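Local coordinates for protein BsaWI endonuclease (Geobacillus stearothermophilus, PDB 4ZSF) that probably cuts DNA as a restriction endonuclease of the PD-(D/E)XK class and is captured here on DNA in a pre-specific complex, at residues G107-L112 and Y147-N152; N142-Y147 and F159-S164; P178-M183 and Y215-W220; F186-A191 and G219-Y224. One frame throughout, in Å; residues are numbered along the deposited sequence.

How the contacts relate
Three of the four contacts are strand pairings within one mixed sheet, a worked example of a nuclease core read strand by strand. Contact 1 pairs an outermost strand, 108-112, with 146-152, contact 2 pairs 146-152 with 155-165, and contact 4 joins the parallel strands 188-193 and 222-226. Contact 3 sets helix 172-184 against the loop that leads into 222-226. Contacts 1 and 2 share Tyr147 and interleave along the chain; both close before contacts 3 and 4 open, which share Gly219 and Trp220. The centres of contact 3 and contact 4 lie about 8 Å apart. The series covers five of the six strands, with helix 172-184 packed against them.

Contact 1. Residues G107-L112 and Y147-N152; sequences GMRILL and YITVRN
Gly107 and Thr149 are bridged by one water, which donates to Gly107 O, 3.0 Å away, and to Thr149 OG1 at 2.8 Å. The same Gly107 O also accepts from Arg151 N at 2.9 Å. Gly107 has positive phi and is the C-prime residue of the Schellman motif that ends helix 70-103, so the turn out of the helix passes straight into antiparallel pairing. Further along, Arg109 and Thr149 form a hydrogen-bonded pair of unequal halves. Thr149 N reaches Arg109 O at 2.8 Å, whereas the return bond from Arg109 N to Thr149 O is 3.2 Å, with the donor tilted 34° from the carbonyl plane. Leu111 and Tyr147 make a second, shorter pair, Leu111 N to Tyr147 O being 2.7 Å.

On the face carrying Arg109, Leu111, Tyr147 and Thr149, the threonine divides its branches. With OG1 set between backbone N and carbonyl carbon (chi1 68°), OG1 lies beside the Arg109 aliphatic chain, and Thr149 CG2 meets Leu111 CD1 at 3.6 Å, the two side chains crossing near a right angle. The opposite face, bearing Met108 CG against Val150 CG2 at 4.0 Å together with Ile110 and Ile148, is apolar and is packed by helix 243-258 and by Leu103 of helix 70-103.

Glu156 binds both Arg109 NE, as a salt bridge, and Thr149 OG1. With the water donating to OG1, this is consistent with the hydroxyl donating a hydrogen bond to the carboxylate, whose charge probably also eases the proximity of Arg109 and Arg151.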
# COMPACT_ATOMS: atom_id res chain seq x y z
N GLY A 107 6.19 20.60 31.29
CA GLY A 107 5.91 21.60 30.26
C GLY A 107 5.86 21.04 28.83
O GLY A 107 6.04 21.78 27.88
N MET A 108 5.64 19.74 28.68
CA MET A 108 5.68 19.10 27.36
C MET A 108 4.33 18.45 27.05
O MET A 108 3.59 18.04 27.97
CB MET A 108 6.82 18.06 27.30
CG MET A 108 8.20 18.74 27.29
SD MET A 108 9.49 17.47 27.15
CE MET A 108 9.52 16.90 28.81
N ARG A 109 4.01 18.31 25.76
CA ARG A 109 2.89 17.45 25.40
C ARG A 109 3.09 16.91 24.00
O ARG A 109 3.76 17.51 23.17
CB ARG A 109 1.54 18.19 25.47
CG ARG A 109 1.51 19.42 24.60
CD ARG A 109 0.03 19.97 24.69
NE ARG A 109 -0.10 21.26 24.02
CZ ARG A 109 -1.24 21.96 23.97
NH1 ARG A 109 -2.33 21.50 24.58
NH2 ARG A 109 -1.29 23.13 23.35
N ILE A 110 2.46 15.75 23.80
CA ILE A 110 2.40 15.05 22.56
C ILE A 110 1.16 15.49 21.82
O ILE A 110 0.05 15.61 22.40
CB ILE A 110 2.37 13.50 22.78
CG1 ILE A 110 3.72 13.04 23.35
CG2 ILE A 110 1.99 12.79 21.52
CD1 ILE A 110 3.68 11.57 23.85
N LEU A 111 1.35 15.70 20.53
CA LEU A 111 0.28 16.07 19.61
C LEU A 111 0.10 15.02 18.54
O LEU A 111 1.11 14.54 17.95
CB LEU A 111 0.61 17.38 18.90
CG LEU A 111 1.03 18.56 19.75
CD1 LEU A 111 1.45 19.65 18.76
CD2 LEU A 111 -0.14 18.98 20.64
N LEU A 112 -1.15 14.73 18.17
CA LEU A 112 -1.37 13.96 16.91
C LEU A 112 -1.00 14.81 15.72
O LEU A 112 -0.96 16.03 15.81
CB LEU A 112 -2.84 13.52 16.75
CG LEU A 112 -3.36 12.74 17.96
CD1 LEU A 112 -4.93 12.70 17.92
CD2 LEU A 112 -2.80 11.29 17.88
N TYR A 147 3.83 14.26 17.30
CA TYR A 147 4.85 15.29 17.49
C TYR A 147 4.93 15.64 18.97
O TYR A 147 3.95 15.41 19.72
CB TYR A 147 4.53 16.54 16.68
CG TYR A 147 4.65 16.29 15.19
CD1 TYR A 147 5.86 16.47 14.55
CD2 TYR A 147 3.56 15.81 14.46
CE1 TYR A 147 5.97 16.25 13.16
CE2 TYR A 147 3.65 15.56 13.07
CZ TYR A 147 4.88 15.78 12.44
OH TYR A 147 5.00 15.60 11.05
N ILE A 148 6.05 16.19 19.42
CA ILE A 148 6.11 16.56 20.84
C ILE A 148 6.57 18.00 20.96
O ILE A 148 7.48 18.45 20.21
CB ILE A 148 6.98 15.57 21.66
CG1 ILE A 148 6.98 15.92 23.16
CG2 ILE A 148 8.43 15.43 21.09
CD1 ILE A 148 7.58 14.75 24.07
N THR A 149 5.99 18.73 21.92
CA THR A 149 6.31 20.13 22.09
C THR A 149 6.79 20.44 23.48
O THR A 149 6.55 19.65 24.43
CB THR A 149 5.09 21.04 21.86
OG1 THR A 149 4.13 20.82 22.91
CG2 THR A 149 4.41 20.79 20.51
N VAL A 150 7.41 21.61 23.61
CA VAL A 150 7.86 22.09 24.93
C VAL A 150 7.49 23.56 25.03
O VAL A 150 7.53 24.28 24.02
CB VAL A 150 9.37 21.92 25.14
CG1 VAL A 150 10.16 22.75 24.06
CG2 VAL A 150 9.75 22.34 26.54
N ARG A 151 7.07 23.99 26.24
CA ARG A 151 6.71 25.36 26.47
C ARG A 151 7.90 26.12 27.03
O ARG A 151 8.55 25.67 27.96
CB ARG A 151 5.49 25.40 27.43
CG ARG A 151 4.97 26.76 27.75
CD ARG A 151 3.47 26.68 28.10
NE ARG A 151 2.66 26.70 26.89
CZ ARG A 151 2.15 27.80 26.35
NH1 ARG A 151 2.34 28.97 26.96
NH2 ARG A 151 1.45 27.75 25.22
N ASN A 152 8.24 27.23 26.41
CA ASN A 152 9.37 28.04 26.85
C ASN A 152 9.01 29.51 26.67
O ASN A 152 8.59 29.92 25.60
CB ASN A 152 10.65 27.68 26.06
CG ASN A 152 11.87 28.48 26.50
OD1 ASN A 152 12.16 29.54 25.93
ND2 ASN A 152 12.55 28.00 27.54
O HOH W 1 4.24 21.98 25.49

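Contact 2. Residues N142-Y147 and F159-S164; sequences NVFDLY and FGCIQS. With nucleotides of chain B.
Cys161 stands squarely over the Phe144 ring: its CB lies 3.5 Å from the ring centroid and only 3° off the normal, a CH-pi contact of nearly ideal shape. Cys161 SG comes over the same face, 4.2 Å from the Phe144 centroid, and also touches Tyr147 CE1 at 3.9 Å, obliquely to the tyrosine ring. Val143 CG1 packs on the opposite face of Phe144, nearer the rim, so that ring is clasped on both sides. Gln163 approaches at the edge, CG resting 3.7 Å from Phe144 CD1, with its amide plane turned 32° from the ring; the amide itself is spoken for by Trp220 NE1 and the Asp175 carbonyl. On the other side of the sheet Leu146 CB and Ile162 CB abut directly.

The backbone is bent by a classic beta bulge: Asp145 and Leu146 both face Ile162, whose O accepts from Asp145 N at 3.0 Å and from Leu146 N at 3.1 Å. Asp145 points toward the neighbouring strand, CG anti to its own carbonyl carbon (chi1 -62°), and Asp145 OD2 takes Ser164 N at 2.7 Å through its anti lone pair. Nearby, Asn142 ND2 packs 3.5 Å from C5' of DA5 of chain B.

Asp145 OD2 also salt-bridges Lys165. An aspartate just ahead of one strand, held beside a lysine of the next, is consistent with the acid-and-lysine pairing of PD-(D/E)XK active sites.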
# COMPACT_ATOMS: atom_id res chain seq x y z
N ASN A 142 2.50 12.69 5.57
CA ASN A 142 2.05 11.70 6.57
C ASN A 142 3.20 10.89 7.14
O ASN A 142 3.08 9.73 7.45
CB ASN A 142 0.96 10.78 5.98
CG ASN A 142 -0.26 11.56 5.58
OD1 ASN A 142 -0.93 12.15 6.43
ND2 ASN A 142 -0.56 11.61 4.28
N VAL A 143 4.30 11.57 7.35
CA VAL A 143 5.53 10.94 7.70
C VAL A 143 5.61 10.49 9.17
O VAL A 143 6.19 9.44 9.47
CB VAL A 143 6.67 11.97 7.40
CG1 VAL A 143 7.93 11.43 7.78
CG2 VAL A 143 6.65 12.28 5.92
N PHE A 144 5.16 11.37 10.07
CA PHE A 144 5.21 11.10 11.53
C PHE A 144 3.82 10.95 12.09
O PHE A 144 2.93 11.69 11.70
CB PHE A 144 5.96 12.22 12.23
CG PHE A 144 7.38 12.31 11.77
CD1 PHE A 144 8.28 11.28 12.08
CD2 PHE A 144 7.80 13.35 10.93
CE1 PHE A 144 9.64 11.33 11.56
CE2 PHE A 144 9.14 13.44 10.47
CZ PHE A 144 10.03 12.42 10.73
N ASP A 145 3.66 10.09 13.09
CA ASP A 145 2.37 9.78 13.70
C ASP A 145 2.06 10.80 14.80
O ASP A 145 0.93 11.24 14.98
CB ASP A 145 2.45 8.36 14.26
CG ASP A 145 2.71 7.35 13.14
OD1 ASP A 145 1.95 7.40 12.12
OD2 ASP A 145 3.68 6.57 13.23
N LEU A 146 3.10 11.21 15.50
CA LEU A 146 2.97 12.08 16.65
C LEU A 146 4.07 13.14 16.64
O LEU A 146 5.13 12.91 16.07
CB LEU A 146 3.10 11.27 17.93
CG LEU A 146 2.07 10.15 18.15
CD1 LEU A 146 2.45 9.29 19.42
CD2 LEU A 146 0.75 10.87 18.36
N TYR A 147 3.83 14.26 17.30
CA TYR A 147 4.85 15.29 17.49
C TYR A 147 4.93 15.64 18.97
O TYR A 147 3.95 15.41 19.72
CB TYR A 147 4.53 16.54 16.68
CG TYR A 147 4.65 16.29 15.19
CD1 TYR A 147 5.86 16.47 14.55
CD2 TYR A 147 3.56 15.81 14.46
CE1 TYR A 147 5.97 16.25 13.16
CE2 TYR A 147 3.65 15.56 13.07
CZ TYR A 147 4.88 15.78 12.44
OH TYR A 147 5.00 15.60 11.05
N PHE A 159 9.64 20.15 19.13
CA PHE A 159 11.09 19.82 19.12
C PHE A 159 11.31 18.36 18.69
O PHE A 159 12.46 17.95 18.51
CB PHE A 159 11.73 20.06 20.50
CG PHE A 159 11.27 19.07 21.61
CD1 PHE A 159 10.13 19.34 22.39
CD2 PHE A 159 11.99 17.87 21.85
CE1 PHE A 159 9.71 18.41 23.42
CE2 PHE A 159 11.63 17.02 22.86
CZ PHE A 159 10.51 17.24 23.61
N GLY A 160 10.24 17.54 18.59
CA GLY A 160 10.48 16.14 18.28
C GLY A 160 9.41 15.55 17.36
O GLY A 160 8.26 16.04 17.36
N CYS A 161 9.84 14.57 16.56
CA CYS A 161 9.01 13.85 15.59
C CYS A 161 9.01 12.38 16.01
O CYS A 161 10.07 11.81 16.32
CB CYS A 161 9.63 13.97 14.19
SG CYS A 161 9.78 15.67 13.61
N ILE A 162 7.84 11.76 16.04
CA ILE A 162 7.69 10.43 16.61
C ILE A 162 6.95 9.50 15.66
O ILE A 162 5.86 9.83 15.14
CB ILE A 162 6.87 10.51 17.94
CG1 ILE A 162 7.59 11.42 18.96
CG2 ILE A 162 6.55 9.09 18.47
CD1 ILE A 162 6.59 11.93 20.06
N GLN A 163 7.53 8.32 15.42
CA GLN A 163 6.86 7.25 14.65
C GLN A 163 6.31 6.26 15.63
O GLN A 163 7.01 5.87 16.53
CB GLN A 163 7.82 6.59 13.71
CG GLN A 163 8.31 7.63 12.62
CD GLN A 163 9.44 7.09 11.75
OE1 GLN A 163 10.12 6.13 12.11
NE2 GLN A 163 9.57 7.66 10.57
N SER A 164 5.05 5.86 15.50
CA SER A 164 4.53 4.97 16.55
C SER A 164 3.82 3.83 15.89
O SER A 164 2.69 4.03 15.47
CB SER A 164 3.57 5.72 17.50
OG SER A 164 2.33 6.04 16.87
P DA B 5 -2.14 10.07 -0.07
OP1 DA B 5 -1.14 11.02 0.37
OP2 DA B 5 -1.90 9.09 -1.16
O5' DA B 5 -2.54 9.06 1.14
C5' DA B 5 -2.78 9.63 2.40
C4' DA B 5 -2.86 8.55 3.45
O4' DA B 5 -4.12 7.85 3.31
C3' DA B 5 -1.76 7.53 3.39
O3' DA B 5 -1.24 7.36 4.72
C2' DA B 5 -2.43 6.26 2.87
C1' DA B 5 -3.92 6.49 3.25
N9 DA B 5 -4.90 6.04 2.27
C8 DA B 5 -4.87 6.24 0.90
N7 DA B 5 -5.91 5.71 0.27
C5 DA B 5 -6.73 5.20 1.33
C6 DA B 5 -8.00 4.54 1.36
N6 DA B 5 -8.79 4.31 0.26
N1 DA B 5 -8.49 4.17 2.58
C2 DA B 5 -7.77 4.45 3.68
N3 DA B 5 -6.57 5.04 3.78
C4 DA B 5 -6.12 5.43 2.56

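Contact 3. Residues P178-M183 and Y215-W220; sequences PSMKAM and YRLNGW
Met180, Ser179 and Met183 give up most of the helix surface buried here, and each meets the 215-220 loop in its own way. Ser179 supplies the polar grip: OG, anti to the backbone N (chi1 164°), donates to Gly219 O in the carbonyl plane, at a modelled 2.5 Å whose exact value is doubtful. The same hydroxymethyl group sits on the indole of Trp220. Ser179 CB is 3.7 Å from the centroid of the Trp220 five-membered ring, over the face but offset toward the rim, and Ser179 OG is 3.1 Å from Trp220 CD1. Ser179 OG has a second partner in Ser189 OG, which ties this helix to strand 188-193 as well.

Met180 and Met183 reach the loop with their thioether ends, the CE methyls foremost. Met180 is bent at chi3 (81°), which places CE 3.9 Å from Leu217 CB, and the two side chains cross at about a right angle. Met183 lies with SD 3.7 Å from Trp220 C, while its CE is 3.4 Å from Asn218 O. That carbonyl oxygen is buried without a polar partner in the model, and it has methionine methyls against it. Asn218 instead spends its side chain on the loop: ND2 donates to Trp220 O at 2.9 Å, the N-H nearly straight but the nitrogen above the plane of that carbonyl, and also to Tyr265 O.

The Asn218 side chain is about 5 Å from a bound calcium ion. Helix 172-184 connects the parallel strands 155-165 and 188-193, so the loop docks on the helix of a beta-alpha-beta crossover, a building block of the PD-(D/E)XK core.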
# COMPACT_ATOMS: atom_id res chain seq x y z
N PRO A 178 12.88 8.93 6.48
CA PRO A 178 12.33 10.20 6.97
C PRO A 178 12.78 10.52 8.38
O PRO A 178 12.87 11.70 8.73
CB PRO A 178 10.82 9.99 6.94
CG PRO A 178 10.62 8.49 6.91
CD PRO A 178 11.80 7.99 6.10
N SER A 179 13.07 9.50 9.19
CA SER A 179 13.57 9.80 10.56
C SER A 179 14.96 10.47 10.42
O SER A 179 15.25 11.45 11.10
CB SER A 179 13.68 8.52 11.39
OG SER A 179 14.49 8.79 12.53
N MET A 180 15.77 9.99 9.49
CA MET A 180 17.13 10.59 9.33
C MET A 180 17.04 12.02 8.79
O MET A 180 17.85 12.90 9.16
CB MET A 180 18.00 9.70 8.42
CG MET A 180 18.33 8.38 9.23
SD MET A 180 19.28 7.20 8.34
CE MET A 180 20.95 7.87 8.55
N LYS A 181 16.04 12.26 7.94
CA LYS A 181 15.81 13.63 7.52
C LYS A 181 15.39 14.56 8.68
O LYS A 181 15.80 15.74 8.69
CB LYS A 181 14.75 13.66 6.39
CG LYS A 181 15.27 13.05 5.05
CD LYS A 181 16.58 13.70 4.71
CE LYS A 181 17.00 13.49 3.25
NZ LYS A 181 18.04 14.54 2.89
N ALA A 182 14.59 14.05 9.64
CA ALA A 182 14.20 14.83 10.81
C ALA A 182 15.44 15.15 11.65
O ALA A 182 15.59 16.27 12.15
CB ALA A 182 13.15 14.06 11.65
N MET A 183 16.36 14.17 11.78
CA MET A 183 17.61 14.43 12.53
C MET A 183 18.45 15.46 11.78
O MET A 183 19.07 16.32 12.42
CB MET A 183 18.41 13.11 12.74
CG MET A 183 17.58 12.11 13.59
SD MET A 183 18.57 10.75 14.23
CE MET A 183 18.91 9.86 12.72
N TYR A 215 24.41 -0.11 7.29
CA TYR A 215 23.77 0.97 8.04
C TYR A 215 24.83 1.67 8.82
O TYR A 215 25.08 1.29 9.96
CB TYR A 215 22.69 0.44 8.98
CG TYR A 215 21.62 -0.29 8.21
CD1 TYR A 215 20.70 0.42 7.44
CD2 TYR A 215 21.57 -1.68 8.20
CE1 TYR A 215 19.72 -0.25 6.70
CE2 TYR A 215 20.61 -2.36 7.45
CZ TYR A 215 19.69 -1.64 6.70
OH TYR A 215 18.73 -2.29 5.95
N ARG A 216 25.47 2.67 8.21
CA ARG A 216 26.61 3.32 8.85
C ARG A 216 26.17 4.16 10.07
O ARG A 216 26.79 4.09 11.12
CB ARG A 216 27.36 4.20 7.85
CG ARG A 216 28.84 4.42 8.21
CD ARG A 216 29.57 5.32 7.20
NE ARG A 216 28.97 6.66 7.07
CZ ARG A 216 29.26 7.70 7.86
NH1 ARG A 216 30.13 7.56 8.86
NH2 ARG A 216 28.67 8.87 7.65
N LEU A 217 25.10 4.92 9.91
CA LEU A 217 24.62 5.79 11.00
C LEU A 217 23.38 5.22 11.66
O LEU A 217 22.67 4.40 11.06
CB LEU A 217 24.28 7.16 10.46
CG LEU A 217 25.39 7.82 9.63
CD1 LEU A 217 24.96 9.21 9.23
CD2 LEU A 217 26.66 7.86 10.48
N ASN A 218 23.09 5.68 12.87
CA ASN A 218 21.83 5.36 13.54
C ASN A 218 20.62 5.95 12.77
O ASN A 218 20.75 7.01 12.13
CB ASN A 218 21.84 5.85 14.99
CG ASN A 218 22.27 7.32 15.13
OD1 ASN A 218 23.39 7.65 14.78
ND2 ASN A 218 21.36 8.19 15.61
N GLY A 219 19.47 5.28 12.82
CA GLY A 219 18.33 5.70 12.02
C GLY A 219 17.39 6.60 12.80
O GLY A 219 16.54 7.33 12.23
N TRP A 220 17.57 6.58 14.14
CA TRP A 220 16.76 7.33 15.12
C TRP A 220 17.67 7.79 16.25
O TRP A 220 18.72 7.21 16.44
CB TRP A 220 15.61 6.49 15.75
CG TRP A 220 14.50 6.12 14.74
CD1 TRP A 220 13.32 6.78 14.57
CD2 TRP A 220 14.51 5.04 13.82
NE1 TRP A 220 12.61 6.19 13.58
CE2 TRP A 220 13.30 5.10 13.11
CE3 TRP A 220 15.43 4.02 13.51
CZ2 TRP A 220 12.99 4.21 12.08
CZ3 TRP A 220 15.11 3.10 12.49
CH2 TRP A 220 13.89 3.20 11.80

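Contact 4. Residues F186-A191 and G219-Y224; sequences FFWSVA and GWHGMY
The methyl of Ala191 is the small bump of this contact, seated against the indole of Trp220: Ala191 CB is 4.1 Å from the centroid of the Trp220 five-membered ring and over its face. In the conformer given, Met223 SD also lies against the methyl. On the other side of the sheet the larger shapes interlock. Val190 CG1 abuts the edge of Tyr224 at CE1, 3.8 Å away, and also lies on a face of the Trp188 indole, wedged between the two rings. Trp188, its CG anti to the backbone N (chi1 -168°), brings CD1 to within 3.6 Å of His221 CB, its five-membered ring close to parallel with the imidazole but slid far aside. A water bridges the polar atoms of two rings, 3.0 Å from Trp188 NE1, from which it accepts, and 2.7 Å from Tyr224 OH, which also binds His248.

Parallel strand pairing underlies this fit, with Tyr224 N reaching Ala191 O at 2.8 Å. Ser189 is gripped twice by His221: Ser189 O takes His221 N at 2.9 Å, and Ser189 N donates to His221 ND1, also 2.9 Å, only 6° out of the ring plane.

Gly222 N, by contrast, is buried with no partner in the model. Since His221 ND1 accepts and NE2 meets the Asn264 carbonyl, the imidazole is probably neutral with its hydrogen on NE2.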
# COMPACT_ATOMS: atom_id res chain seq x y z
N PHE A 186 17.40 18.86 12.61
CA PHE A 186 17.65 19.19 14.02
C PHE A 186 16.36 19.10 14.82
O PHE A 186 16.06 19.96 15.67
CB PHE A 186 18.31 20.56 14.20
CG PHE A 186 19.61 20.69 13.46
CD1 PHE A 186 20.83 20.29 14.06
CD2 PHE A 186 19.63 21.20 12.17
CE1 PHE A 186 22.03 20.42 13.37
CE2 PHE A 186 20.82 21.29 11.46
CZ PHE A 186 22.05 20.95 12.08
N PHE A 187 15.65 17.97 14.65
CA PHE A 187 14.59 17.60 15.60
C PHE A 187 14.96 16.28 16.28
O PHE A 187 15.63 15.42 15.66
CB PHE A 187 13.26 17.41 14.89
CG PHE A 187 12.67 18.72 14.36
CD1 PHE A 187 12.98 19.18 13.08
CD2 PHE A 187 11.81 19.48 15.17
CE1 PHE A 187 12.44 20.40 12.60
CE2 PHE A 187 11.28 20.68 14.69
CZ PHE A 187 11.59 21.13 13.44
N TRP A 188 14.46 16.10 17.51
CA TRP A 188 14.51 14.76 18.15
C TRP A 188 13.70 13.82 17.31
O TRP A 188 12.55 14.13 16.99
CB TRP A 188 13.94 14.89 19.53
CG TRP A 188 14.15 13.71 20.42
CD1 TRP A 188 15.30 12.93 20.54
CD2 TRP A 188 13.20 13.20 21.36
NE1 TRP A 188 15.08 12.00 21.54
CE2 TRP A 188 13.81 12.15 22.05
CE3 TRP A 188 11.87 13.56 21.70
CZ2 TRP A 188 13.15 11.43 23.07
CZ3 TRP A 188 11.22 12.86 22.70
CH2 TRP A 188 11.84 11.78 23.35
N SER A 189 14.25 12.66 16.96
CA SER A 189 13.49 11.77 16.09
C SER A 189 13.45 10.39 16.72
O SER A 189 14.48 9.74 16.88
CB SER A 189 14.11 11.68 14.67
OG SER A 189 13.33 10.80 13.87
N VAL A 190 12.27 9.96 17.13
CA VAL A 190 12.22 8.67 17.82
C VAL A 190 11.11 7.78 17.33
O VAL A 190 10.23 8.21 16.57
CB VAL A 190 12.06 8.86 19.37
CG1 VAL A 190 13.30 9.56 19.94
CG2 VAL A 190 10.78 9.62 19.68
N ALA A 191 11.16 6.50 17.75
CA ALA A 191 10.10 5.57 17.35
C ALA A 191 9.63 4.85 18.60
O ALA A 191 10.45 4.58 19.50
CB ALA A 191 10.61 4.59 16.38
N GLY A 219 19.47 5.28 12.82
CA GLY A 219 18.33 5.70 12.02
C GLY A 219 17.39 6.60 12.80
O GLY A 219 16.54 7.33 12.23
N TRP A 220 17.57 6.58 14.14
CA TRP A 220 16.76 7.33 15.12
C TRP A 220 17.67 7.79 16.25
O TRP A 220 18.72 7.21 16.44
CB TRP A 220 15.61 6.49 15.75
CG TRP A 220 14.50 6.12 14.74
CD1 TRP A 220 13.32 6.78 14.57
CD2 TRP A 220 14.51 5.04 13.82
NE1 TRP A 220 12.61 6.19 13.58
CE2 TRP A 220 13.30 5.10 13.11
CE3 TRP A 220 15.43 4.02 13.51
CZ2 TRP A 220 12.99 4.21 12.08
CZ3 TRP A 220 15.11 3.10 12.49
CH2 TRP A 220 13.89 3.20 11.80
N HIS A 221 17.22 8.78 17.02
CA HIS A 221 17.88 9.11 18.28
C HIS A 221 17.62 8.02 19.29
O HIS A 221 18.47 7.72 20.14
CB HIS A 221 17.37 10.47 18.82
CG HIS A 221 17.91 11.62 18.03
ND1 HIS A 221 17.11 12.53 17.38
CD2 HIS A 221 19.19 11.99 17.76
CE1 HIS A 221 17.86 13.42 16.77
NE2 HIS A 221 19.13 13.11 16.96
N GLY A 222 16.43 7.46 19.22
CA GLY A 222 16.04 6.47 20.22
C GLY A 222 14.83 5.69 19.69
O GLY A 222 13.98 6.22 18.97
N MET A 223 14.80 4.42 20.07
CA MET A 223 13.72 3.52 19.72
C MET A 223 13.21 3.00 21.07
O MET A 223 14.03 2.55 21.90
CB MET A 223 14.25 2.39 18.82
CG MET A 223 13.32 1.22 18.69
SD MET A 223 11.93 1.63 17.61
CE MET A 223 12.74 1.74 16.00
N TYR A 224 11.90 3.11 21.33
CA TYR A 224 11.34 2.70 22.64
C TYR A 224 10.44 1.53 22.41
O TYR A 224 9.49 1.67 21.64
CB TYR A 224 10.56 3.88 23.29
CG TYR A 224 11.54 5.01 23.47
CD1 TYR A 224 11.81 5.89 22.45
CD2 TYR A 224 12.26 5.13 24.65
CE1 TYR A 224 12.78 6.91 22.57
CE2 TYR A 224 13.21 6.13 24.82
CZ TYR A 224 13.45 7.04 23.78
OH TYR A 224 14.46 7.99 23.93
O HOH W 2 16.27 9.46 22.49